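Local coordinates for flagellar motor switch protein FliG (Aquifex aeolicus, PDB 3HJL) that probably forms part of the rotor-mounted switch complex of the bacterial flagellar motor, which sets the direction of flagellar rotation, at residues Glu107-Glu112 with Tyr174-Ala179; Thr214-Leu219 with Arg232-Met237; Glu241-Leu246 with Lys275-Ser280; Leu263-Leu268 with Ser303-Ala308. All blocks are in the same frame, centred on the assembly; numbering follows the deposited sequence.

Contact 1. Residues Glu107-Glu112 with Tyr174-Ala179; sequences EKILKE and YVKELA
Ile109 and Ala179 each point at the opposite helix, and Ile109 CG2 closes to 3.5 Å of Ala179 CB. The two branches of this isoleucine divide the work. CG2, anti to the backbone N, is directed at the alanine methyl, whereas CG1 faces the aliphatic part of Lys176. The lysine runs out extended beyond CG and crosses the isoleucine at about a right angle, with its CE 4.1 Å from Ile109 CG1, so that it offers methylene groups to the contact. Next to the isoleucine, Leu110 does not head straight for the partner helix, but its branch CD2 comes across: it lies 4.0 Å from Ala179 CB and at the longer distance of 4.4 Å from Val175 CG1. The small alanine is thus touched by two larger side chains, although the axes of the two segments stay 9.6 Å apart and cross at 39°. This is apolar helix–helix packing, away from the EHPQR motif, and it joins helix 93-114 to helix 172-193 of the middle domain. Leu110 and Val175 both touch the loop residue Gln139, Lys176 reaches Asp105, and on the middle-domain side Ala179 rests on Phe136 of helix 130-137.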
loop_
_atom_site.group_PDB
_atom_site.type_symbol
_atom_site.label_atom_id
_atom_site.label_comp_id
_atom_site.label_asym_id
_atom_site.label_seq_id
_atom_site.Cartn_x
_atom_site.Cartn_y
_atom_site.Cartn_z
ATOM N N GLU A 107 8.598 -5.911 14.948
ATOM C CA GLU A 107 9.918 -5.436 15.375
ATOM C C GLU A 107 10.592 -4.579 14.301
ATOM O O GLU A 107 11.157 -3.534 14.607
ATOM C CB GLU A 107 10.828 -6.613 15.756
ATOM C CG GLU A 107 12.271 -6.200 16.114
ATOM C CD GLU A 107 13.093 -7.342 16.685
ATOM O OE1 GLU A 107 14.081 -7.747 16.040
ATOM O OE2 GLU A 107 12.740 -7.846 17.766
ATOM N N LYS A 108 10.524 -5.025 13.051
ATOM C CA LYS A 108 11.094 -4.283 11.920
ATOM C C LYS A 108 10.439 -2.890 11.767
ATOM O O LYS A 108 11.116 -1.905 11.545
ATOM C CB LYS A 108 10.938 -5.114 10.639
ATOM C CG LYS A 108 11.356 -4.432 9.330
ATOM C CD LYS A 108 11.270 -5.394 8.123
ATOM C CE LYS A 108 9.845 -5.944 7.865
ATOM N NZ LYS A 108 8.784 -4.886 7.748
ATOM N N ILE A 109 9.123 -2.840 11.886
ATOM C CA ILE A 109 8.378 -1.595 11.814
ATOM C C ILE A 109 8.781 -0.640 12.936
ATOM O O ILE A 109 9.080 0.529 12.678
ATOM C CB ILE A 109 6.839 -1.861 11.855
ATOM C CG1 ILE A 109 6.355 -2.560 10.564
ATOM C CG2 ILE A 109 6.076 -0.589 12.042
ATOM C CD1 ILE A 109 6.642 -1.789 9.281
ATOM N N LEU A 110 8.828 -1.143 14.169
ATOM C CA LEU A 110 9.193 -0.314 15.322
ATOM C C LEU A 110 10.671 0.134 15.298
ATOM O O LEU A 110 10.999 1.196 15.821
ATOM C CB LEU A 110 8.818 -1.013 16.639
ATOM C CG LEU A 110 7.308 -1.273 16.899
ATOM C CD1 LEU A 110 7.113 -1.994 18.235
ATOM C CD2 LEU A 110 6.436 -0.017 16.878
ATOM N N LYS A 111 11.548 -0.639 14.653
ATOM C CA LYS A 111 12.940 -0.206 14.427
ATOM C C LYS A 111 13.020 0.998 13.474
ATOM O O LYS A 111 13.872 1.867 13.649
ATOM C CB LYS A 111 13.800 -1.343 13.878
ATOM C CG LYS A 111 14.275 -2.339 14.921
ATOM C CD LYS A 111 15.131 -3.427 14.269
ATOM C CE LYS A 111 15.644 -4.431 15.296
ATOM N NZ LYS A 111 16.594 -5.410 14.689
ATOM N N GLU A 112 12.166 1.022 12.449
ATOM C CA GLU A 112 12.078 2.168 11.544
ATOM C C GLU A 112 11.559 3.414 12.253
ATOM O O GLU A 112 11.969 4.532 11.925
ATOM C CB GLU A 112 11.187 1.852 10.344
ATOM C CG GLU A 112 11.749 0.803 9.406
ATOM C CD GLU A 112 13.040 1.239 8.713
ATOM O OE1 GLU A 112 13.100 2.379 8.177
ATOM O OE2 GLU A 112 13.986 0.424 8.694
ATOM N N TYR A 174 -2.400 -3.788 16.430
ATOM C CA TYR A 174 -2.963 -2.440 16.511
ATOM C C TYR A 174 -1.854 -1.381 16.520
ATOM O O TYR A 174 -1.926 -0.398 15.797
ATOM C CB TYR A 174 -3.834 -2.311 17.776
ATOM C CG TYR A 174 -4.392 -0.926 18.012
ATOM C CD1 TYR A 174 -3.811 -0.069 18.938
ATOM C CD2 TYR A 174 -5.503 -0.473 17.308
ATOM C CE1 TYR A 174 -4.306 1.206 19.150
ATOM C CE2 TYR A 174 -6.014 0.810 17.515
ATOM C CZ TYR A 174 -5.401 1.647 18.432
ATOM O OH TYR A 174 -5.913 2.906 18.659
ATOM N N VAL A 175 -0.828 -1.619 17.335
ATOM C CA VAL A 175 0.293 -0.708 17.478
ATOM C C VAL A 175 1.154 -0.682 16.210
ATOM O O VAL A 175 1.580 0.387 15.781
ATOM C CB VAL A 175 1.151 -1.056 18.721
ATOM C CG1 VAL A 175 2.460 -0.269 18.701
ATOM C CG2 VAL A 175 0.358 -0.758 20.006
ATOM N N LYS A 176 1.376 -1.863 15.621
ATOM C CA LYS A 176 2.050 -2.009 14.323
ATOM C C LYS A 176 1.369 -1.158 13.255
ATOM O O LYS A 176 2.023 -0.392 12.562
ATOM C CB LYS A 176 2.041 -3.478 13.876
ATOM C CG LYS A 176 2.928 -3.771 12.652
ATOM C CD LYS A 176 2.608 -5.130 12.028
ATOM C CE LYS A 176 3.338 -5.309 10.713
ATOM N NZ LYS A 176 3.097 -6.646 10.110
ATOM N N GLU A 177 0.052 -1.283 13.155
ATOM C CA GLU A 177 -0.741 -0.488 12.219
ATOM C C GLU A 177 -0.624 1.018 12.498
ATOM O O GLU A 177 -0.516 1.799 11.573
ATOM C CB GLU A 177 -2.210 -0.936 12.258
ATOM C CG GLU A 177 -3.183 -0.121 11.369
ATOM C CD GLU A 177 -2.794 -0.109 9.898
ATOM O OE1 GLU A 177 -2.133 -1.067 9.462
ATOM O OE2 GLU A 177 -3.182 0.841 9.179
ATOM N N LEU A 178 -0.637 1.391 13.775
ATOM C CA LEU A 178 -0.429 2.792 14.226
ATOM C C LEU A 178 0.952 3.300 13.718
ATOM O O LEU A 178 1.073 4.399 13.174
ATOM C CB LEU A 178 -0.469 2.838 15.775
ATOM C CG LEU A 178 -1.225 3.887 16.593
ATOM C CD1 LEU A 178 -2.712 3.980 16.209
ATOM C CD2 LEU A 178 -1.093 3.524 18.074
ATOM N N ALA A 179 1.962 2.449 13.851
ATOM C CA ALA A 179 3.321 2.773 13.473
ATOM C C ALA A 179 3.476 2.916 11.961
ATOM O O ALA A 179 4.146 3.833 11.498
ATOM C CB ALA A 179 4.278 1.708 14.030
#

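Contact 2. Residues Thr214-Leu219 with Arg232-Met237; sequences TRELIL and RIREKM
Leu219 packs against Ile233 and Met237 where the successive helices 212-225 and 227-237 run roughly antiparallel, at 150°, in an all-helical chain described as an armadillo-type superhelix. Its two methyls part company. CD2 settles 3.7 Å from Ile233 CG2, while CD1 meets Met237 SD tip to tip at 3.6 Å. Met237 bends at chi3 (59°), which carries its CE to 3.4 Å from Arg215 CD and completes the tight side; Leu207 of helix 199-209 touches both Leu219 and Ile233. The looser side is polar and partly exposed. There Glu216 and Arg234 cross at about a right angle and form a salt bridge, the hydrogen bond from NH2 to OE1 being weak. Arg234 has a second acidic partner, Glu230, at NH1. The carboxylate approaches the guanidinium at its edge, but the two planes are turned 70° apart, so the pairing is not a flat, two-pronged one: Arg234 NH2 lies 3.0 Å from Glu216 OE2, and Leu219 CD1 sits 3.5 Å above the guanidinium plane, offset toward its rim.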
loop_
_atom_site.group_PDB
_atom_site.type_symbol
_atom_site.label_atom_id
_atom_site.label_comp_id
_atom_site.label_asym_id
_atom_site.label_seq_id
_atom_site.Cartn_x
_atom_site.Cartn_y
_atom_site.Cartn_z
ATOM N N THR A 214 22.946 8.678 -28.489
ATOM C CA THR A 214 22.802 8.444 -27.047
ATOM C C THR A 214 21.338 8.515 -26.613
ATOM O O THR A 214 20.854 7.627 -25.912
ATOM C CB THR A 214 23.598 9.481 -26.217
ATOM O OG1 THR A 214 24.966 9.490 -26.633
ATOM C CG2 THR A 214 23.525 9.153 -24.727
ATOM N N ARG A 215 20.664 9.596 -27.013
ATOM C CA ARG A 215 19.240 9.839 -26.697
ATOM C C ARG A 215 18.322 8.671 -27.060
ATOM O O ARG A 215 17.476 8.279 -26.255
ATOM C CB ARG A 215 18.756 11.136 -27.386
ATOM C CG ARG A 215 17.257 11.200 -27.747
ATOM C CD ARG A 215 16.805 12.611 -28.105
ATOM N NE ARG A 215 17.822 13.365 -28.849
ATOM C CZ ARG A 215 17.910 13.470 -30.177
ATOM N NH1 ARG A 215 17.030 12.887 -31.005
ATOM N NH2 ARG A 215 18.910 14.182 -30.692
ATOM N N GLU A 216 18.468 8.155 -28.279
ATOM C CA GLU A 216 17.618 7.061 -28.767
ATOM C C GLU A 216 17.930 5.713 -28.119
ATOM O O GLU A 216 17.016 4.917 -27.902
ATOM C CB GLU A 216 17.696 6.945 -30.294
ATOM C CG GLU A 216 17.100 8.141 -31.029
ATOM C CD GLU A 216 15.596 8.214 -30.891
ATOM O OE1 GLU A 216 14.927 7.286 -31.385
ATOM O OE2 GLU A 216 15.083 9.197 -30.294
ATOM N N LEU A 217 19.210 5.453 -27.838
ATOM C CA LEU A 217 19.611 4.217 -27.144
ATOM C C LEU A 217 19.101 4.167 -25.697
ATOM O O LEU A 217 18.734 3.099 -25.212
ATOM C CB LEU A 217 21.136 3.993 -27.198
ATOM C CG LEU A 217 21.635 3.167 -28.402
ATOM C CD1 LEU A 217 21.171 3.737 -29.744
ATOM C CD2 LEU A 217 23.152 3.030 -28.372
ATOM N N ILE A 218 19.072 5.316 -25.021
ATOM C CA ILE A 218 18.528 5.397 -23.657
ATOM C C ILE A 218 17.022 5.139 -23.647
ATOM O O ILE A 218 16.534 4.327 -22.860
ATOM C CB ILE A 218 18.803 6.778 -22.998
ATOM C CG1 ILE A 218 20.282 6.908 -22.633
ATOM C CG2 ILE A 218 17.963 6.951 -21.735
ATOM C CD1 ILE A 218 20.675 8.293 -22.204
ATOM N N LEU A 219 16.303 5.841 -24.521
ATOM C CA LEU A 219 14.844 5.725 -24.613
ATOM C C LEU A 219 14.387 4.314 -24.979
ATOM O O LEU A 219 13.430 3.806 -24.391
ATOM C CB LEU A 219 14.281 6.736 -25.624
ATOM C CG LEU A 219 14.273 8.214 -25.213
ATOM C CD1 LEU A 219 14.061 9.120 -26.441
ATOM C CD2 LEU A 219 13.179 8.456 -24.162
ATOM N N ARG A 232 5.696 8.585 -22.113
ATOM C CA ARG A 232 5.474 9.809 -21.330
ATOM C C ARG A 232 6.657 10.773 -21.424
ATOM O O ARG A 232 6.460 11.989 -21.418
ATOM C CB ARG A 232 5.146 9.488 -19.866
ATOM C CG ARG A 232 3.762 8.866 -19.695
ATOM C CD ARG A 232 3.342 8.688 -18.236
ATOM N NE ARG A 232 4.399 8.119 -17.386
ATOM C CZ ARG A 232 5.132 8.784 -16.482
ATOM N NH1 ARG A 232 4.950 10.087 -16.233
ATOM N NH2 ARG A 232 6.058 8.125 -15.786
ATOM N N ILE A 233 7.874 10.229 -21.532
ATOM C CA ILE A 233 9.067 11.045 -21.760
ATOM C C ILE A 233 9.028 11.686 -23.152
ATOM O O ILE A 233 9.252 12.892 -23.275
ATOM C CB ILE A 233 10.389 10.234 -21.604
ATOM C CG1 ILE A 233 10.594 9.793 -20.152
ATOM C CG2 ILE A 233 11.591 11.079 -22.027
ATOM C CD1 ILE A 233 11.660 8.731 -19.990
ATOM N N ARG A 234 8.716 10.886 -24.182
ATOM C CA ARG A 234 8.671 11.377 -25.576
ATOM C C ARG A 234 7.621 12.469 -25.787
ATOM O O ARG A 234 7.824 13.364 -26.599
ATOM C CB ARG A 234 8.413 10.243 -26.578
ATOM C CG ARG A 234 9.430 9.103 -26.561
ATOM C CD ARG A 234 9.300 8.213 -27.797
ATOM N NE ARG A 234 10.465 8.352 -28.680
ATOM C CZ ARG A 234 11.547 7.560 -28.671
ATOM N NH1 ARG A 234 11.648 6.496 -27.856
ATOM N NH2 ARG A 234 12.544 7.820 -29.510
ATOM N N GLU A 235 6.483 12.355 -25.099
ATOM C CA GLU A 235 5.448 13.404 -25.092
ATOM C C GLU A 235 6.012 14.762 -24.640
ATOM O O GLU A 235 5.671 15.799 -25.206
ATOM C CB GLU A 235 4.283 12.999 -24.180
ATOM C CG GLU A 235 3.389 11.904 -24.770
ATOM C CD GLU A 235 2.307 11.414 -23.805
ATOM O OE1 GLU A 235 2.312 11.826 -22.618
ATOM O OE2 GLU A 235 1.446 10.612 -24.244
ATOM N N LYS A 236 6.894 14.738 -23.650
ATOM C CA LYS A 236 7.547 15.951 -23.158
ATOM C C LYS A 236 8.709 16.437 -24.039
ATOM O O LYS A 236 9.093 17.611 -23.940
ATOM C CB LYS A 236 8.042 15.736 -21.729
ATOM C CG LYS A 236 6.945 15.382 -20.722
ATOM C CD LYS A 236 5.957 16.506 -20.541
ATOM C CE LYS A 236 5.051 16.247 -19.371
ATOM N NZ LYS A 236 4.078 17.352 -19.227
ATOM N N MET A 237 9.276 15.547 -24.868
ATOM C CA MET A 237 10.381 15.904 -25.789
ATOM C C MET A 237 9.937 16.813 -26.940
ATOM O O MET A 237 10.735 17.609 -27.440
ATOM C CB MET A 237 11.083 14.651 -26.334
ATOM C CG MET A 237 11.974 13.936 -25.304
ATOM S SD MET A 237 12.548 12.301 -25.841
ATOM C CE MET A 237 13.445 12.699 -27.340
#

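Contact 3. Residues Glu241-Leu246 with Lys275-Ser280; sequences EDIRKL and KQKFLS
Ile243 and Lys277 bring the 3-10 segment that runs to Arg244 against helix 272-279 within the all-helical C-terminal domain. The apolar part of the contact belongs to Ile243 and Phe278, whose side chains cross at about a right angle. The ring is met at its edge: Ile243 CD1 lies near the ring plane, 3.8 Å from Phe278 CE2, and CG2 of the same isoleucine comes up to that rim atom as well. Ile251 and Ile254 of helix 248-255 also touch this phenylalanine. The polar part lies along Lys277, whose side chain passes the carbonyls of Ile243 and Arg244 on its way to that of Leu246. Arg244 has its principal polar partner in Asp273 of helix 272-279, a salt bridge to NE, while its salt bridge to Glu241 has only weak hydrogen bonds. Lys277 starts with CG anti to the backbone N (chi1 -169°) and folds at chi4 (63°), bringing NZ to Leu246 O in a weak hydrogen bond of 3.0 Å; one atom back, CE is 3.2 Å from Ile243 O.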
loop_
_atom_site.group_PDB
_atom_site.type_symbol
_atom_site.label_atom_id
_atom_site.label_comp_id
_atom_site.label_asym_id
_atom_site.label_seq_id
_atom_site.Cartn_x
_atom_site.Cartn_y
_atom_site.Cartn_z
ATOM N N GLU A 241 3.973 23.766 -27.689
ATOM C CA GLU A 241 4.700 25.026 -27.603
ATOM C C GLU A 241 5.966 25.022 -28.485
ATOM O O GLU A 241 6.353 26.070 -29.005
ATOM C CB GLU A 241 5.069 25.326 -26.145
ATOM C CG GLU A 241 3.865 25.516 -25.185
ATOM C CD GLU A 241 3.124 26.838 -25.379
ATOM O OE1 GLU A 241 3.546 27.856 -24.786
ATOM O OE2 GLU A 241 2.071 26.837 -26.056
ATOM N N ASP A 242 6.553 23.838 -28.723
ATOM C CA ASP A 242 7.771 23.708 -29.561
ATOM C C ASP A 242 7.529 23.951 -31.058
ATOM O O ASP A 242 8.473 23.939 -31.846
ATOM C CB ASP A 242 8.436 22.329 -29.380
ATOM C CG ASP A 242 8.891 22.073 -27.956
ATOM O OD1 ASP A 242 9.458 23.002 -27.323
ATOM O OD2 ASP A 242 8.732 20.917 -27.488
ATOM N N ILE A 243 6.275 24.148 -31.457
ATOM C CA ILE A 243 5.955 24.565 -32.827
ATOM C C ILE A 243 6.682 25.891 -33.203
ATOM O O ILE A 243 7.019 26.108 -34.370
ATOM C CB ILE A 243 4.412 24.667 -33.032
ATOM C CG1 ILE A 243 3.792 23.259 -33.020
ATOM C CG2 ILE A 243 4.083 25.352 -34.353
ATOM C CD1 ILE A 243 2.258 23.229 -33.102
ATOM N N ARG A 244 6.952 26.735 -32.201
ATOM C CA ARG A 244 7.773 27.950 -32.360
ATOM C C ARG A 244 9.171 27.688 -32.951
ATOM O O ARG A 244 9.702 28.528 -33.683
ATOM C CB ARG A 244 7.980 28.631 -31.002
ATOM C CG ARG A 244 6.753 29.251 -30.373
ATOM C CD ARG A 244 7.182 30.140 -29.231
ATOM N NE ARG A 244 6.066 30.640 -28.434
ATOM C CZ ARG A 244 5.420 29.948 -27.500
ATOM N NH1 ARG A 244 5.785 28.711 -27.168
ATOM N NH2 ARG A 244 4.416 30.527 -26.848
ATOM N N LYS A 245 9.783 26.562 -32.572
ATOM C CA LYS A 245 11.130 26.192 -33.048
ATOM C C LYS A 245 11.172 25.839 -34.545
ATOM O O LYS A 245 12.214 25.992 -35.189
ATOM C CB LYS A 245 11.675 24.991 -32.259
ATOM C CG LYS A 245 11.843 25.205 -30.755
ATOM C CD LYS A 245 12.310 23.917 -30.085
ATOM C CE LYS A 245 12.457 24.079 -28.582
ATOM N NZ LYS A 245 12.860 22.804 -27.913
ATOM N N LEU A 246 10.049 25.359 -35.085
ATOM C CA LEU A 246 9.974 24.925 -36.481
ATOM C C LEU A 246 10.080 26.094 -37.470
ATOM O O LEU A 246 9.774 27.237 -37.126
ATOM C CB LEU A 246 8.667 24.150 -36.729
ATOM C CG LEU A 246 8.440 22.885 -35.892
ATOM C CD1 LEU A 246 7.118 22.251 -36.242
ATOM C CD2 LEU A 246 9.583 21.880 -36.064
ATOM N N LYS A 275 -0.446 30.843 -33.375
ATOM C CA LYS A 275 -1.552 31.059 -34.312
ATOM C C LYS A 275 -1.012 31.689 -35.593
ATOM O O LYS A 275 -1.224 31.159 -36.687
ATOM C CB LYS A 275 -2.632 31.984 -33.735
ATOM C CG LYS A 275 -3.560 31.380 -32.715
ATOM C CD LYS A 275 -4.559 32.442 -32.248
ATOM C CE LYS A 275 -5.676 31.855 -31.403
ATOM N NZ LYS A 275 -6.677 32.874 -30.963
ATOM N N GLN A 276 -0.306 32.810 -35.444
ATOM C CA GLN A 276 0.273 33.528 -36.593
ATOM C C GLN A 276 1.312 32.709 -37.359
ATOM O O GLN A 276 1.500 32.919 -38.558
ATOM C CB GLN A 276 0.890 34.874 -36.163
ATOM C CG GLN A 276 -0.109 35.911 -35.633
ATOM C CD GLN A 276 -1.220 36.251 -36.623
ATOM O OE1 GLN A 276 -1.039 36.175 -37.846
ATOM N NE2 GLN A 276 -2.382 36.627 -36.091
ATOM N N LYS A 277 1.975 31.782 -36.676
ATOM C CA LYS A 277 2.941 30.892 -37.315
ATOM C C LYS A 277 2.276 30.008 -38.377
ATOM O O LYS A 277 2.838 29.798 -39.454
ATOM C CB LYS A 277 3.633 30.030 -36.260
ATOM C CG LYS A 277 4.811 29.265 -36.779
ATOM C CD LYS A 277 5.920 29.141 -35.745
ATOM C CE LYS A 277 7.193 28.589 -36.359
ATOM N NZ LYS A 277 7.769 29.473 -37.418
ATOM N N PHE A 278 1.077 29.508 -38.069
ATOM C CA PHE A 278 0.290 28.715 -39.022
ATOM C C PHE A 278 -0.412 29.600 -40.059
ATOM O O PHE A 278 -0.302 29.350 -41.257
ATOM C CB PHE A 278 -0.736 27.832 -38.300
ATOM C CG PHE A 278 -0.152 26.566 -37.728
ATOM C CD1 PHE A 278 0.147 25.492 -38.559
ATOM C CD2 PHE A 278 0.063 26.430 -36.356
ATOM C CE1 PHE A 278 0.671 24.318 -38.041
ATOM C CE2 PHE A 278 0.585 25.245 -35.827
ATOM C CZ PHE A 278 0.884 24.193 -36.665
ATOM N N LEU A 279 -1.105 30.638 -39.584
ATOM C CA LEU A 279 -1.845 31.574 -40.450
ATOM C C LEU A 279 -0.994 32.278 -41.517
ATOM O O LEU A 279 -1.463 32.495 -42.635
ATOM C CB LEU A 279 -2.566 32.635 -39.605
ATOM C CG LEU A 279 -3.721 32.148 -38.731
ATOM C CD1 LEU A 279 -4.095 33.224 -37.726
ATOM C CD2 LEU A 279 -4.935 31.732 -39.578
ATOM N N SER A 280 0.248 32.620 -41.178
ATOM C CA SER A 280 1.150 33.298 -42.120
ATOM C C SER A 280 1.664 32.394 -43.240
ATOM O O SER A 280 2.234 32.891 -44.207
ATOM C CB SER A 280 2.349 33.888 -41.383
ATOM O OG SER A 280 3.151 32.861 -40.834
#

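Contact 4. Residues Leu263-Leu268 with Ser303-Ala308; sequences LMIALL and SEIEKA
Ala308 and Ala266 let two helices come close, for each presents no more than a methyl at the crossing. Ala308 CB fits into the hollow between Ile265 and Ala266, 3.6 Å from Ala266 N and 3.8 Å from Ala266 CB, so it packs against backbone as well as side chain. A second bump, from the facing helix, is Ile265 CG2. It stands anti to the backbone N of its own residue, with CG1 placed beside that N at a chi1 of -68°, and rests on the pair formed by Glu304 O, 3.6 Å away, and the methyl of Ala308. The two alanines allow the axes of the segments in helix 260-268 and helix 302-320 to approach to 7.4 Å while crossing at -118°, a steep helix crossing of two members of the all-helical C-terminal domain. The largest bump is Ile305, which reaches back the other way. Its CG2 lies against the carbonyls of Ile265 and Ala266 in helix 260-268, 3.6 Å from Ile265 O, and its CD1 extends farther to lie 4.0 Å from Leu268 CB. Ala266 O also accepts a hydrogen bond from Gln309 NE2, giving that carbonyl a polar partner next to the apolar packing. Val300, in the loop before helix 302-320, touches both Ile265 and Leu268.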
loop_
_atom_site.group_PDB
_atom_site.type_symbol
_atom_site.label_atom_id
_atom_site.label_comp_id
_atom_site.label_asym_id
_atom_site.label_seq_id
_atom_site.Cartn_x
_atom_site.Cartn_y
_atom_site.Cartn_z
ATOM N N LEU A 263 -6.838 21.479 -36.533
ATOM C CA LEU A 263 -5.923 22.623 -36.366
ATOM C C LEU A 263 -6.631 23.854 -35.777
ATOM O O LEU A 263 -6.066 24.548 -34.950
ATOM C CB LEU A 263 -5.263 22.992 -37.705
ATOM C CG LEU A 263 -4.135 24.031 -37.635
ATOM C CD1 LEU A 263 -2.974 23.486 -36.817
ATOM C CD2 LEU A 263 -3.669 24.462 -39.018
ATOM N N MET A 264 -7.834 24.150 -36.260
ATOM C CA MET A 264 -8.633 25.257 -35.724
ATOM C C MET A 264 -8.856 25.117 -34.228
ATOM O O MET A 264 -8.618 26.060 -33.472
ATOM C CB MET A 264 -10.007 25.327 -36.405
ATOM C CG MET A 264 -10.014 26.087 -37.718
ATOM S SD MET A 264 -11.620 26.274 -38.512
ATOM C CE MET A 264 -12.727 26.339 -37.123
ATOM N N ILE A 265 -9.335 23.937 -33.827
ATOM C CA ILE A 265 -9.635 23.620 -32.427
ATOM C C ILE A 265 -8.379 23.698 -31.556
ATOM O O ILE A 265 -8.412 24.283 -30.470
ATOM C CB ILE A 265 -10.278 22.208 -32.294
ATOM C CG1 ILE A 265 -11.688 22.190 -32.912
ATOM C CG2 ILE A 265 -10.369 21.786 -30.819
ATOM C CD1 ILE A 265 -12.743 22.884 -32.056
ATOM N N ALA A 266 -7.284 23.111 -32.048
ATOM C CA ALA A 266 -5.970 23.168 -31.385
ATOM C C ALA A 266 -5.498 24.591 -31.143
ATOM O O ALA A 266 -4.903 24.883 -30.098
ATOM C CB ALA A 266 -4.928 22.430 -32.211
ATOM N N LEU A 267 -5.731 25.461 -32.125
ATOM C CA LEU A 267 -5.296 26.852 -32.043
ATOM C C LEU A 267 -6.153 27.745 -31.142
ATOM O O LEU A 267 -5.720 28.830 -30.796
ATOM C CB LEU A 267 -5.139 27.460 -33.440
ATOM C CG LEU A 267 -3.971 26.923 -34.291
ATOM C CD1 LEU A 267 -3.981 27.570 -35.635
ATOM C CD2 LEU A 267 -2.615 27.145 -33.632
ATOM N N LEU A 268 -7.341 27.285 -30.739
ATOM C CA LEU A 268 -8.184 28.047 -29.795
ATOM C C LEU A 268 -7.479 28.261 -28.459
ATOM O O LEU A 268 -7.544 29.351 -27.892
ATOM C CB LEU A 268 -9.526 27.344 -29.536
ATOM C CG LEU A 268 -10.576 27.330 -30.639
ATOM C CD1 LEU A 268 -11.769 26.496 -30.188
ATOM C CD2 LEU A 268 -11.016 28.750 -30.983
ATOM N N SER A 303 -10.697 19.980 -22.821
ATOM C CA SER A 303 -10.296 18.603 -23.118
ATOM C C SER A 303 -10.193 18.328 -24.627
ATOM O O SER A 303 -9.320 17.580 -25.062
ATOM C CB SER A 303 -11.265 17.614 -22.450
ATOM O OG SER A 303 -12.618 17.932 -22.754
ATOM N N GLU A 304 -11.070 18.958 -25.413
ATOM C CA GLU A 304 -11.057 18.828 -26.877
ATOM C C GLU A 304 -9.956 19.656 -27.531
ATOM O O GLU A 304 -9.384 19.228 -28.529
ATOM C CB GLU A 304 -12.422 19.207 -27.464
ATOM C CG GLU A 304 -13.552 18.271 -27.057
ATOM C CD GLU A 304 -13.368 16.859 -27.595
ATOM O OE1 GLU A 304 -13.214 16.706 -28.828
ATOM O OE2 GLU A 304 -13.380 15.905 -26.785
ATOM N N ILE A 305 -9.698 20.853 -27.000
ATOM C CA ILE A 305 -8.568 21.692 -27.454
ATOM C C ILE A 305 -7.246 20.952 -27.201
ATOM O O ILE A 305 -6.364 20.930 -28.061
ATOM C CB ILE A 305 -8.513 23.059 -26.709
ATOM C CG1 ILE A 305 -9.733 23.924 -27.050
ATOM C CG2 ILE A 305 -7.242 23.821 -27.081
ATOM C CD1 ILE A 305 -9.854 25.162 -26.185
ATOM N N GLU A 306 -7.127 20.356 -26.013
ATOM C CA GLU A 306 -5.986 19.511 -25.653
ATOM C C GLU A 306 -5.811 18.317 -26.605
ATOM O O GLU A 306 -4.695 18.052 -27.061
ATOM C CB GLU A 306 -6.135 19.014 -24.210
ATOM C CG GLU A 306 -5.893 20.107 -23.166
ATOM C CD GLU A 306 -6.295 19.719 -21.736
ATOM O OE1 GLU A 306 -5.956 20.503 -20.821
ATOM O OE2 GLU A 306 -6.943 18.662 -21.517
ATOM N N LYS A 307 -6.911 17.618 -26.905
ATOM C CA LYS A 307 -6.902 16.462 -27.827
ATOM C C LYS A 307 -6.412 16.834 -29.235
ATOM O O LYS A 307 -5.623 16.109 -29.835
ATOM C CB LYS A 307 -8.299 15.830 -27.914
ATOM C CG LYS A 307 -8.391 14.578 -28.817
ATOM C CD LYS A 307 -9.813 14.018 -28.883
ATOM C CE LYS A 307 -9.944 12.958 -29.982
ATOM N NZ LYS A 307 -11.348 12.487 -30.182
ATOM N N ALA A 308 -6.930 17.933 -29.774
ATOM C CA ALA A 308 -6.515 18.421 -31.086
ATOM C C ALA A 308 -5.037 18.852 -31.074
ATOM O O ALA A 308 -4.315 18.609 -32.041
ATOM C CB ALA A 308 -7.408 19.567 -31.527
#

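The four contacts follow the chain from the middle of FliG to its C-terminal end. Contact 1 stands apart: its centre is 41 Å from that of contact 2 and more than 50 Å from those of contacts 3 and 4, in keeping with an elongated chain of separate helical domains. Contacts 2, 3 and 4 lie on the same side of the chain's centre. Contact 2 closes before contact 3 opens, the two touching at Met237 and Asp242. Contacts 3 and 4, centred 14 Å apart, alternate along the chain, and Phe278 meets Leu263 and Leu267 where they adjoin. Helices 260-268 and 272-279, consecutive in sequence, link the two contacts within the C-terminal domain, consistent with a shared packing unit.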